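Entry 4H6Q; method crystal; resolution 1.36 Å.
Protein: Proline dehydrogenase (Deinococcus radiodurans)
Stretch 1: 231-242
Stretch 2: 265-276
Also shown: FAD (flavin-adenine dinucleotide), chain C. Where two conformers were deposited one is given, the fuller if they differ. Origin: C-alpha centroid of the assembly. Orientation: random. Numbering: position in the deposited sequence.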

ATOM      1  N   THR A 231      -4.942   0.451  -8.968  1.00  9.67           N
ATOM      2  CA  THR A 231      -6.046  -0.338  -9.502  1.00  9.50           C
ATOM      3  C   THR A 231      -5.568  -1.152 -10.677  1.00 10.26           C
ATOM      4  O   THR A 231      -4.556  -0.788 -11.327  1.00 11.09           O
ATOM      5  CB  THR A 231      -7.244   0.573  -9.948  1.00  9.92           C
ATOM      6  OG1 THR A 231      -8.355  -0.243 -10.342  1.00 11.04           O
ATOM      7  CG2 THR A 231      -6.878   1.503 -11.143  1.00 12.41           C
ATOM      8  N   HIS A 232      -6.276  -2.249 -10.960  1.00 10.93           N
ATOM      9  CA  HIS A 232      -6.019  -3.021 -12.179  1.00 11.28           C
ATOM     10  C   HIS A 232      -7.186  -2.866 -13.172  1.00 12.14           C
ATOM     11  O   HIS A 232      -7.262  -3.583 -14.177  1.00 13.41           O
ATOM     12  CB  HIS A 232      -5.800  -4.502 -11.866  1.00 11.94           C
ATOM     13  CG  HIS A 232      -4.984  -4.733 -10.626  1.00 10.39           C
ATOM     14  ND1 HIS A 232      -5.572  -4.867  -9.378  1.00 11.54           N
ATOM     15  CD2 HIS A 232      -3.641  -4.862 -10.433  1.00 10.96           C
ATOM     16  CE1 HIS A 232      -4.621  -5.042  -8.470  1.00 10.70           C
ATOM     17  NE2 HIS A 232      -3.439  -5.045  -9.089  1.00 10.91           N
ATOM     18  N   ASP A 233      -8.097  -1.934 -12.874  1.00 12.58           N
ATOM     19  CA  ASP A 233      -9.293  -1.716 -13.705  1.00 13.05           C
ATOM     20  C   ASP A 233      -8.921  -0.842 -14.920  1.00 13.70           C
ATOM     21  O   ASP A 233      -8.637   0.339 -14.787  1.00 13.93           O
ATOM     22  CB  ASP A 233     -10.378  -1.049 -12.840  1.00 12.50           C
ATOM     23  CG  ASP A 233     -11.650  -0.778 -13.585  1.00 12.84           C
ATOM     24  OD1 ASP A 233     -11.678  -0.652 -14.835  1.00 15.62           O
ATOM     25  OD2 ASP A 233     -12.682  -0.627 -12.881  1.00 16.17           O
ATOM     26  N   GLU A 234      -8.899  -1.455 -16.101  1.00 13.80           N
ATOM     27  CA  GLU A 234      -8.417  -0.790 -17.304  1.00 15.45           C
ATOM     28  C   GLU A 234      -9.300   0.383 -17.723  1.00 14.31           C
ATOM     29  O   GLU A 234      -8.804   1.371 -18.302  1.00 15.42           O
ATOM     30  CB  GLU A 234      -8.321  -1.789 -18.450  1.00 20.70           C
ATOM     31  CG  GLU A 234      -6.939  -2.153 -18.773  1.00 26.87           C
ATOM     32  CD  GLU A 234      -6.759  -2.804 -20.119  1.00 28.01           C
ATOM     33  OE1 GLU A 234      -7.129  -3.993 -20.198  1.00 28.59           O
ATOM     34  OE2 GLU A 234      -6.256  -2.152 -21.089  1.00 27.58           O
ATOM     35  N   ARG A 235     -10.608   0.288 -17.456  1.00 15.48           N
ATOM     36  CA  ARG A 235     -11.514   1.395 -17.790  1.00 16.58           C
ATOM     37  C   ARG A 235     -11.114   2.637 -16.972  1.00 14.06           C
ATOM     38  O   ARG A 235     -11.072   3.763 -17.500  1.00 16.31           O
ATOM     39  CB  ARG A 235     -12.971   1.050 -17.512  1.00 21.36           C
ATOM     40  N   ILE A 236     -10.797   2.428 -15.698  1.00 12.83           N
ATOM     41  CA  ILE A 236     -10.370   3.538 -14.849  1.00 13.50           C
ATOM     42  C   ILE A 236      -8.988   4.055 -15.285  1.00 12.19           C
ATOM     43  O   ILE A 236      -8.781   5.286 -15.399  1.00 13.24           O
ATOM     44  CB  ILE A 236     -10.405   3.156 -13.351  1.00 13.55           C
ATOM     45  CG1 ILE A 236     -11.855   3.024 -12.921  1.00 15.29           C
ATOM     46  CG2 ILE A 236      -9.634   4.232 -12.523  1.00 14.49           C
ATOM     47  CD1 ILE A 236     -11.996   2.387 -11.529  1.00 16.34           C
ATOM     48  N   ILE A 237      -8.061   3.136 -15.519  1.00 11.57           N
ATOM     49  CA  ILE A 237      -6.706   3.538 -15.937  1.00 11.02           C
ATOM     50  C   ILE A 237      -6.794   4.383 -17.223  1.00 11.19           C
ATOM     51  O   ILE A 237      -6.122   5.429 -17.333  1.00 11.97           O
ATOM     52  CB  ILE A 237      -5.814   2.286 -16.148  1.00 11.18           C
ATOM     53  CG1 ILE A 237      -5.488   1.642 -14.783  1.00 12.45           C
ATOM     54  CG2 ILE A 237      -4.533   2.602 -16.947  1.00 12.30           C
ATOM     55  CD1 ILE A 237      -5.008   0.225 -14.825  1.00 14.13           C
ATOM     56  N   ASP A 238      -7.568   3.953 -18.223  1.00 11.99           N
ATOM     57  CA  ASP A 238      -7.673   4.728 -19.456  1.00 12.92           C
ATOM     58  C   ASP A 238      -8.273   6.116 -19.189  1.00 12.44           C
ATOM     59  O   ASP A 238      -7.855   7.109 -19.800  1.00 13.85           O
ATOM     60  CB  ASP A 238      -8.524   4.005 -20.507  1.00 14.51           C
ATOM     61  CG  ASP A 238      -7.867   2.753 -21.051  1.00 20.44           C
ATOM     62  OD1 ASP A 238      -6.649   2.596 -20.867  1.00 21.48           O
ATOM     63  OD2 ASP A 238      -8.586   1.914 -21.654  1.00 23.32           O
ATOM     64  N   ASP A 239      -9.241   6.207 -18.280  1.00 12.05           N
ATOM     65  CA  ASP A 239      -9.862   7.501 -17.978  1.00 12.63           C
ATOM     66  C   ASP A 239      -8.870   8.405 -17.227  1.00 12.25           C
ATOM     67  O   ASP A 239      -8.871   9.620 -17.431  1.00 12.74           O
ATOM     68  CB  ASP A 239     -11.142   7.326 -17.153  1.00 14.59           C
ATOM     69  CG  ASP A 239     -12.007   8.548 -17.167  1.00 20.33           C
ATOM     70  OD1 ASP A 239     -12.010   9.290 -18.174  1.00 22.10           O
ATOM     71  OD2 ASP A 239     -12.743   8.733 -16.181  1.00 24.53           O
ATOM     72  N   VAL A 240      -8.020   7.825 -16.368  1.00 11.61           N
ATOM     73  CA  VAL A 240      -6.973   8.623 -15.709  1.00 11.45           C
ATOM     74  C   VAL A 240      -5.972   9.166 -16.740  1.00 10.96           C
ATOM     75  O   VAL A 240      -5.590  10.334 -16.675  1.00 12.11           O
ATOM     76  CB  VAL A 240      -6.279   7.855 -14.565  1.00 12.05           C
ATOM     77  CG1 VAL A 240      -5.037   8.633 -14.041  1.00 13.75           C
ATOM     78  CG2 VAL A 240      -7.295   7.594 -13.432  1.00 14.16           C
ATOM     79  N   LYS A 241      -5.563   8.336 -17.708  1.00 11.31           N
ATOM     80  CA  LYS A 241      -4.667   8.801 -18.766  0.57 11.20           C
ATOM     81  C   LYS A 241      -5.299   9.984 -19.483  1.00 11.76           C
ATOM     82  O   LYS A 241      -4.627  11.000 -19.788  1.00 12.14           O
ATOM     83  CB  LYS A 241      -4.362   7.714 -19.807  0.57 12.59           C
ATOM     84  CG  LYS A 241      -3.639   6.496 -19.293  0.57 14.45           C
ATOM     85  CD  LYS A 241      -3.207   5.642 -20.461  0.57 15.92           C
ATOM     86  CE  LYS A 241      -2.735   4.323 -19.982  0.57 16.25           C
ATOM     87  NZ  LYS A 241      -2.299   3.372 -21.049  0.57 17.02           N
ATOM     88  N   ARG A 242      -6.588   9.877 -19.776  1.00 11.98           N
ATOM     89  CA  ARG A 242      -7.307  10.934 -20.455  1.00 12.08           C
ATOM     90  C   ARG A 242      -7.341  12.214 -19.606  1.00 12.47           C
ATOM     91  O   ARG A 242      -7.064  13.311 -20.111  1.00 12.81           O
ATOM     92  CB  ARG A 242      -8.726  10.411 -20.653  1.00 13.70           C
ATOM     93  CG  ARG A 242      -9.693  11.357 -21.344  1.00 14.26           C
ATOM     94  CD  ARG A 242     -10.303  12.443 -20.445  1.00 16.00           C
ATOM     95  NE  ARG A 242     -10.976  11.890 -19.256  1.00 14.54           N
ATOM     96  CZ  ARG A 242     -11.463  12.633 -18.268  1.00 14.48           C
ATOM     97  NH1 ARG A 242     -11.328  13.951 -18.326  1.00 15.17           N
ATOM     98  NH2 ARG A 242     -12.027  12.070 -17.205  1.00 16.42           N
ATOM     99  N   ASP A 265       0.959  -7.538 -17.797  1.00 17.80           N
ATOM    100  CA  ASP A 265       0.955  -6.933 -19.136  1.00 17.88           C
ATOM    101  C   ASP A 265       0.749  -5.416 -19.081  1.00 16.96           C
ATOM    102  O   ASP A 265       1.476  -4.664 -19.756  1.00 18.87           O
ATOM    103  CB  ASP A 265      -0.068  -7.615 -20.059  1.00 20.24           C
ATOM    104  CG  ASP A 265      -1.479  -7.572 -19.541  1.00 21.69           C
ATOM    105  OD1 ASP A 265      -2.398  -7.561 -20.391  1.00 26.64           O
ATOM    106  OD2 ASP A 265      -1.689  -7.575 -18.294  1.00 21.50           O
ATOM    107  N   LEU A 266      -0.198  -4.975 -18.239  1.00 15.66           N
ATOM    108  CA  LEU A 266      -0.486  -3.539 -18.082  1.00 15.76           C
ATOM    109  C   LEU A 266       0.686  -2.859 -17.398  1.00 13.22           C
ATOM    110  O   LEU A 266       1.041  -1.728 -17.754  1.00 13.55           O
ATOM    111  CB  LEU A 266      -1.790  -3.240 -17.301  1.00 18.58           C
ATOM    112  CG  LEU A 266      -3.133  -3.571 -17.908  1.00 21.29           C
ATOM    113  CD1 LEU A 266      -4.142  -3.030 -16.913  1.00 20.12           C
ATOM    114  CD2 LEU A 266      -3.289  -2.876 -19.272  1.00 25.33           C
ATOM    115  N   GLN A 267       1.276  -3.513 -16.404  1.00 12.49           N
ATOM    116  CA  GLN A 267       2.415  -2.945 -15.693  1.00 12.75           C
ATOM    117  C   GLN A 267       3.494  -2.596 -16.708  1.00 14.16           C
ATOM    118  O   GLN A 267       4.057  -1.485 -16.700  1.00 14.00           O
ATOM    119  CB  GLN A 267       2.961  -3.925 -14.661  1.00 12.95           C
ATOM    120  CG  GLN A 267       2.007  -4.257 -13.510  1.00 13.19           C
ATOM    121  CD  GLN A 267       2.478  -5.400 -12.657  1.00 13.16           C
ATOM    122  OE1 GLN A 267       3.673  -5.728 -12.618  1.00 13.79           O
ATOM    123  NE2 GLN A 267       1.534  -6.030 -11.928  1.00 14.23           N
ATOM    124  N   LYS A 268       3.834  -3.551 -17.572  1.00 14.30           N
ATOM    125  CA  LYS A 268       4.875  -3.339 -18.570  1.00 16.00           C
ATOM    126  C   LYS A 268       4.497  -2.296 -19.618  1.00 14.14           C
ATOM    127  O   LYS A 268       5.352  -1.467 -20.002  1.00 15.96           O
ATOM    128  CB  LYS A 268       5.235  -4.679 -19.208  1.00 17.38           C
ATOM    129  CG  LYS A 268       5.985  -5.596 -18.208  1.00 22.56           C
ATOM    130  CD  LYS A 268       6.326  -6.951 -18.874  1.00 27.28           C
ATOM    131  CE  LYS A 268       6.919  -7.978 -17.888  1.00 30.05           C
ATOM    132  NZ  LYS A 268       6.702  -9.379 -18.344  1.00 33.85           N
ATOM    133  N   GLN A 269       3.270  -2.339 -20.123  1.00 14.27           N
ATOM    134  CA  GLN A 269       2.799  -1.406 -21.133  1.00 14.46           C
ATOM    135  C   GLN A 269       2.825   0.026 -20.653  1.00 12.11           C
ATOM    136  O   GLN A 269       3.305   0.935 -21.354  1.00 13.34           O
ATOM    137  CB  GLN A 269       1.391  -1.795 -21.600  1.00 16.77           C
ATOM    138  CG  GLN A 269       0.745  -0.752 -22.606  1.00 24.61           C
ATOM    139  CD  GLN A 269      -0.816  -0.862 -22.693  1.00 33.65           C
ATOM    140  OE1 GLN A 269      -1.404  -1.865 -22.302  1.00 36.85           O
ATOM    141  NE2 GLN A 269      -1.466   0.187 -23.219  1.00 38.52           N
ATOM    142  N   LEU A 270       2.340   0.265 -19.450  1.00 12.35           N
ATOM    143  CA  LEU A 270       2.326   1.621 -18.886  1.00 11.11           C
ATOM    144  C   LEU A 270       3.742   2.165 -18.720  1.00 12.24           C
ATOM    145  O   LEU A 270       4.014   3.340 -19.054  1.00 12.74           O
ATOM    146  CB  LEU A 270       1.589   1.616 -17.535  1.00 11.98           C
ATOM    147  CG  LEU A 270       0.082   1.395 -17.645  1.00 13.44           C
ATOM    148  CD1 LEU A 270      -0.529   1.114 -16.266  1.00 15.66           C
ATOM    149  CD2 LEU A 270      -0.544   2.612 -18.284  1.00 15.82           C
ATOM    150  N   ALA A 271       4.681   1.333 -18.293  1.00 12.28           N
ATOM    151  CA  ALA A 271       6.063   1.788 -18.158  1.00 13.69           C
ATOM    152  C   ALA A 271       6.648   2.111 -19.538  1.00 12.67           C
ATOM    153  O   ALA A 271       7.381   3.105 -19.726  1.00 14.48           O
ATOM    154  CB  ALA A 271       6.891   0.689 -17.499  1.00 15.00           C
ATOM    155  N   ALA A 272       6.303   1.326 -20.551  1.00 13.73           N
ATOM    156  CA  ALA A 272       6.805   1.575 -21.898  1.00 14.27           C
ATOM    157  C   ALA A 272       6.231   2.870 -22.467  1.00 14.28           C
ATOM    158  O   ALA A 272       6.837   3.494 -23.312  1.00 15.75           O
ATOM    159  CB  ALA A 272       6.496   0.378 -22.826  1.00 15.93           C
ATOM    160  N   GLU A 273       5.055   3.281 -22.040  1.00 12.65           N
ATOM    161  CA  GLU A 273       4.429   4.532 -22.464  1.00 13.55           C
ATOM    162  C   GLU A 273       4.978   5.717 -21.670  1.00 13.68           C
ATOM    163  O   GLU A 273       4.623   6.860 -21.965  1.00 16.24           O
ATOM    164  CB  GLU A 273       2.899   4.436 -22.261  1.00 13.33           C
ATOM    165  CG  GLU A 273       2.274   3.485 -23.231  1.00 14.93           C
ATOM    166  CD  GLU A 273       0.778   3.279 -23.024  1.00 17.32           C
ATOM    167  OE1 GLU A 273       0.240   3.758 -22.016  1.00 18.27           O
ATOM    168  OE2 GLU A 273       0.131   2.619 -23.881  1.00 19.10           O
ATOM    169  N   GLY A 274       5.847   5.479 -20.679  1.00 12.64           N
ATOM    170  CA  GLY A 274       6.439   6.594 -19.930  1.00 13.04           C
ATOM    171  C   GLY A 274       5.662   6.958 -18.679  1.00 12.10           C
ATOM    172  O   GLY A 274       6.010   7.964 -18.045  1.00 14.75           O
ATOM    173  N   TYR A 275       4.636   6.183 -18.290  1.00 10.45           N
ATOM    174  CA  TYR A 275       4.016   6.403 -16.972  1.00 10.22           C
ATOM    175  C   TYR A 275       4.851   5.774 -15.876  1.00 10.29           C
ATOM    176  O   TYR A 275       5.543   4.765 -16.098  1.00 12.29           O
ATOM    177  CB  TYR A 275       2.599   5.814 -16.945  1.00 11.22           C
ATOM    178  CG  TYR A 275       1.669   6.487 -17.931  1.00 11.17           C
ATOM    179  CD1 TYR A 275       1.095   7.746 -17.638  1.00 11.56           C
ATOM    180  CD2 TYR A 275       1.430   5.932 -19.168  1.00 12.52           C
ATOM    181  CE1 TYR A 275       0.273   8.359 -18.534  1.00 12.26           C
ATOM    182  CE2 TYR A 275       0.609   6.554 -20.100  1.00 12.39           C
ATOM    183  CZ  TYR A 275       0.035   7.763 -19.797  1.00 12.25           C
ATOM    184  OH  TYR A 275      -0.785   8.373 -20.740  1.00 14.74           O
ATOM    185  N   ARG A 276       4.799   6.337 -14.695  1.00  9.55           N
ATOM    186  CA  ARG A 276       5.372   5.668 -13.532  1.00  9.45           C
ATOM    187  C   ARG A 276       4.457   4.521 -13.111  1.00  8.42           C
ATOM    188  O   ARG A 276       3.236   4.703 -13.017  1.00  8.85           O
ATOM    189  CB  ARG A 276       5.465   6.642 -12.364  1.00 10.23           C
ATOM    190  CG  ARG A 276       6.531   7.728 -12.573  1.00 10.08           C
ATOM    191  CD  ARG A 276       6.561   8.725 -11.404  1.00 10.21           C
ATOM    192  NE  ARG A 276       7.709   9.635 -11.592  1.00 10.75           N
ATOM    193  CZ  ARG A 276       8.182  10.416 -10.631  1.00 12.60           C
ATOM    194  NH1 ARG A 276       7.562  10.411  -9.451  1.00 13.29           N
ATOM    195  NH2 ARG A 276       9.247  11.198 -10.851  1.00 15.39           N
TER
HETATM  196  PA  FAD C2001     -11.600  -4.671  -9.511  0.55 14.40           P
HETATM  197  O1A FAD C2001     -12.808  -3.884 -10.029  0.55 15.96           O
HETATM  198  O2A FAD C2001     -11.788  -5.521  -8.321  0.55 18.64           O
HETATM  199  O5B FAD C2001     -10.938  -5.552 -10.531  0.55 12.22           O
HETATM  200  C5B FAD C2001     -10.563  -5.020 -11.792  0.55 12.38           C
HETATM  201  C4B FAD C2001      -9.913  -6.043 -12.699  0.55 11.53           C
HETATM  202  O4B FAD C2001      -8.596  -6.239 -12.239  0.55 10.79           O
HETATM  203  C3B FAD C2001     -10.526  -7.395 -12.642  0.55 13.61           C
HETATM  204  O3B FAD C2001     -11.679  -7.558 -13.451  0.55 16.46           O
HETATM  205  C2B FAD C2001      -9.380  -8.239 -13.050  0.55 11.61           C
HETATM  206  O2B FAD C2001      -9.103  -8.130 -14.429  0.55 15.55           O
HETATM  207  C1B FAD C2001      -8.266  -7.597 -12.286  0.55 10.69           C
HETATM  208  N9A FAD C2001      -8.109  -8.107 -10.924  0.55  9.62           N
HETATM  209  C8A FAD C2001      -8.218  -7.373  -9.743  0.55 10.01           C
HETATM  210  N7A FAD C2001      -8.010  -8.135  -8.669  0.55  9.02           N
HETATM  211  C5A FAD C2001      -7.716  -9.412  -9.138  0.55  7.85           C
HETATM  212  C6A FAD C2001      -7.422 -10.615  -8.523  0.55  9.64           C
HETATM  213  N6A FAD C2001      -7.334 -10.726  -7.103  0.55 10.71           N
HETATM  214  N1A FAD C2001      -7.204 -11.688  -9.299  0.55 10.89           N
HETATM  215  C2A FAD C2001      -7.263 -11.625 -10.645  0.55 12.06           C
HETATM  216  N3A FAD C2001      -7.551 -10.488 -11.298  0.55 10.34           N
HETATM  217  C4A FAD C2001      -7.761  -9.400 -10.563  0.55  9.21           C
HETATM  218  N1  FAD C2001      -7.348  -1.629  -0.420  0.55  8.53           N
HETATM  219  C2  FAD C2001      -7.419  -1.291   0.896  0.55  8.69           C
HETATM  220  O2  FAD C2001      -8.596  -1.377   1.468  0.55  7.61           O
HETATM  221  N3  FAD C2001      -6.336  -0.858   1.612  0.55  9.52           N
HETATM  222  C4  FAD C2001      -5.082  -0.746   1.023  0.55  9.88           C
HETATM  223  O4  FAD C2001      -4.022  -0.335   1.748  0.55 10.22           O
HETATM  224  C4X FAD C2001      -4.948  -1.104  -0.391  0.55  9.57           C
HETATM  225  N5  FAD C2001      -3.737  -1.014  -1.028  0.55  8.53           N
HETATM  226  C5X FAD C2001      -3.698  -1.330  -2.367  0.55  6.88           C
HETATM  227  C6  FAD C2001      -2.476  -1.237  -3.051  0.55  6.56           C
HETATM  228  C7  FAD C2001      -2.416  -1.529  -4.438  0.55  7.52           C
HETATM  229  C7M FAD C2001      -1.088  -1.427  -5.185  0.55  9.74           C
HETATM  230  C8  FAD C2001      -3.602  -1.912  -5.110  0.55  6.68           C
HETATM  231  C8M FAD C2001      -3.585  -2.223  -6.582  0.55  6.42           C
HETATM  232  C9  FAD C2001      -4.811  -2.036  -4.408  0.55  7.04           C
HETATM  233  C9A FAD C2001      -4.866  -1.730  -3.062  0.55  8.79           C
HETATM  234  N10 FAD C2001      -6.103  -1.830  -2.395  0.55 11.44           N
HETATM  235  C10 FAD C2001      -6.147  -1.528  -1.057  0.55  9.36           C
HETATM  236  C1' FAD C2001      -7.331  -2.196  -3.082  0.55 13.33           C
HETATM  237  C2' FAD C2001      -7.785  -3.618  -2.965  0.55 16.62           C
HETATM  238  O2' FAD C2001      -6.603  -4.401  -2.851  0.55 17.79           O
HETATM  239  C3' FAD C2001      -8.724  -3.629  -4.195  0.55 19.73           C
HETATM  240  O3' FAD C2001     -10.079  -3.433  -3.918  0.55 17.45           O
HETATM  241  C4' FAD C2001      -8.560  -4.722  -5.176  0.55 21.36           C
HETATM  242  O4' FAD C2001      -7.249  -4.624  -5.604  0.55 21.81           O
HETATM  243  C5' FAD C2001      -9.541  -4.499  -6.318  0.55 18.59           C
HETATM  244  O5' FAD C2001      -8.837  -4.521  -7.521  0.55 13.44           O
HETATM  245  P   FAD C2001      -9.028  -3.414  -8.649  0.55 10.42           P
HETATM  246  O1P FAD C2001      -8.988  -1.909  -8.246  0.55  9.51           O
HETATM  247  O2P FAD C2001      -8.119  -3.949  -9.788  0.55 13.71           O
HETATM  248  O3P FAD C2001     -10.487  -3.655  -9.297  0.55 13.05           O
HETATM  249  O   HOH W   1      -1.901  10.690 -20.089  1.00 22.33           O

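The two helices, 234-242 and 265-272, run nearly parallel, their axes 12.9 Å apart at closest approach, and long side chains fill the space between them. K241 does most to bridge it. With all its outer torsions t, the chain is fully extended, so its methylenes pass CD2 of L270 (K241 CE to L270 CD2, 3.3 Å) while the ammonium reaches stretch 2, where K241 NZ donates to E273 OE1 at 2.7 Å, a salt bridge that pairs the ammonium with a carboxylate. The carboxylate's other oxygen is also used: Q269 NE2 donates to E273 OE2 at 3.0 Å, nearly straight, from an amide four residues earlier in the chain. E273 can thus serve two donors, one through each oxygen.

Y275 follows G274, whose positive phi, unfavourable for a residue with a side chain, allows the Schellman turn: G274 N donates to A271 O and Y275 N to L270 O, both at 3.0 Å. The tyrosine then points toward stretch 1, where Y275 OH lies 3.7 Å from K241 CD. A water joins the two residues, donating to K241 O at 2.8 Å and hydrogen-bonded to Y275 OH at 2.7 Å.

Toward the N-terminal ends of the two stretches the contact is largely hydrocarbon. L266 CD1 meets I237 CD1 at 4.0 Å and the aliphatic E234 CG at 3.5 Å; I237 CG2 faces L270 CD2 at 4.2 Å. The leucine and isoleucine side chains have no donors or acceptors to satisfy; E234 OE1 is hydrogen-bonded just beyond the stretch.

Aspartate's short carboxylate suits D233 to capping: its OD1 accepts weak bonds from R235 N (3.0 Å) and I236 N (3.3 Å), free first-turn amides. T231 OG1 accepts from D233 N (3.1 Å) and donates to FAD O1P (2.8 Å). H232 N and ND1 donate to FAD O2P, at 2.8 and 2.7 Å; the ring's NE2 is satisfied elsewhere.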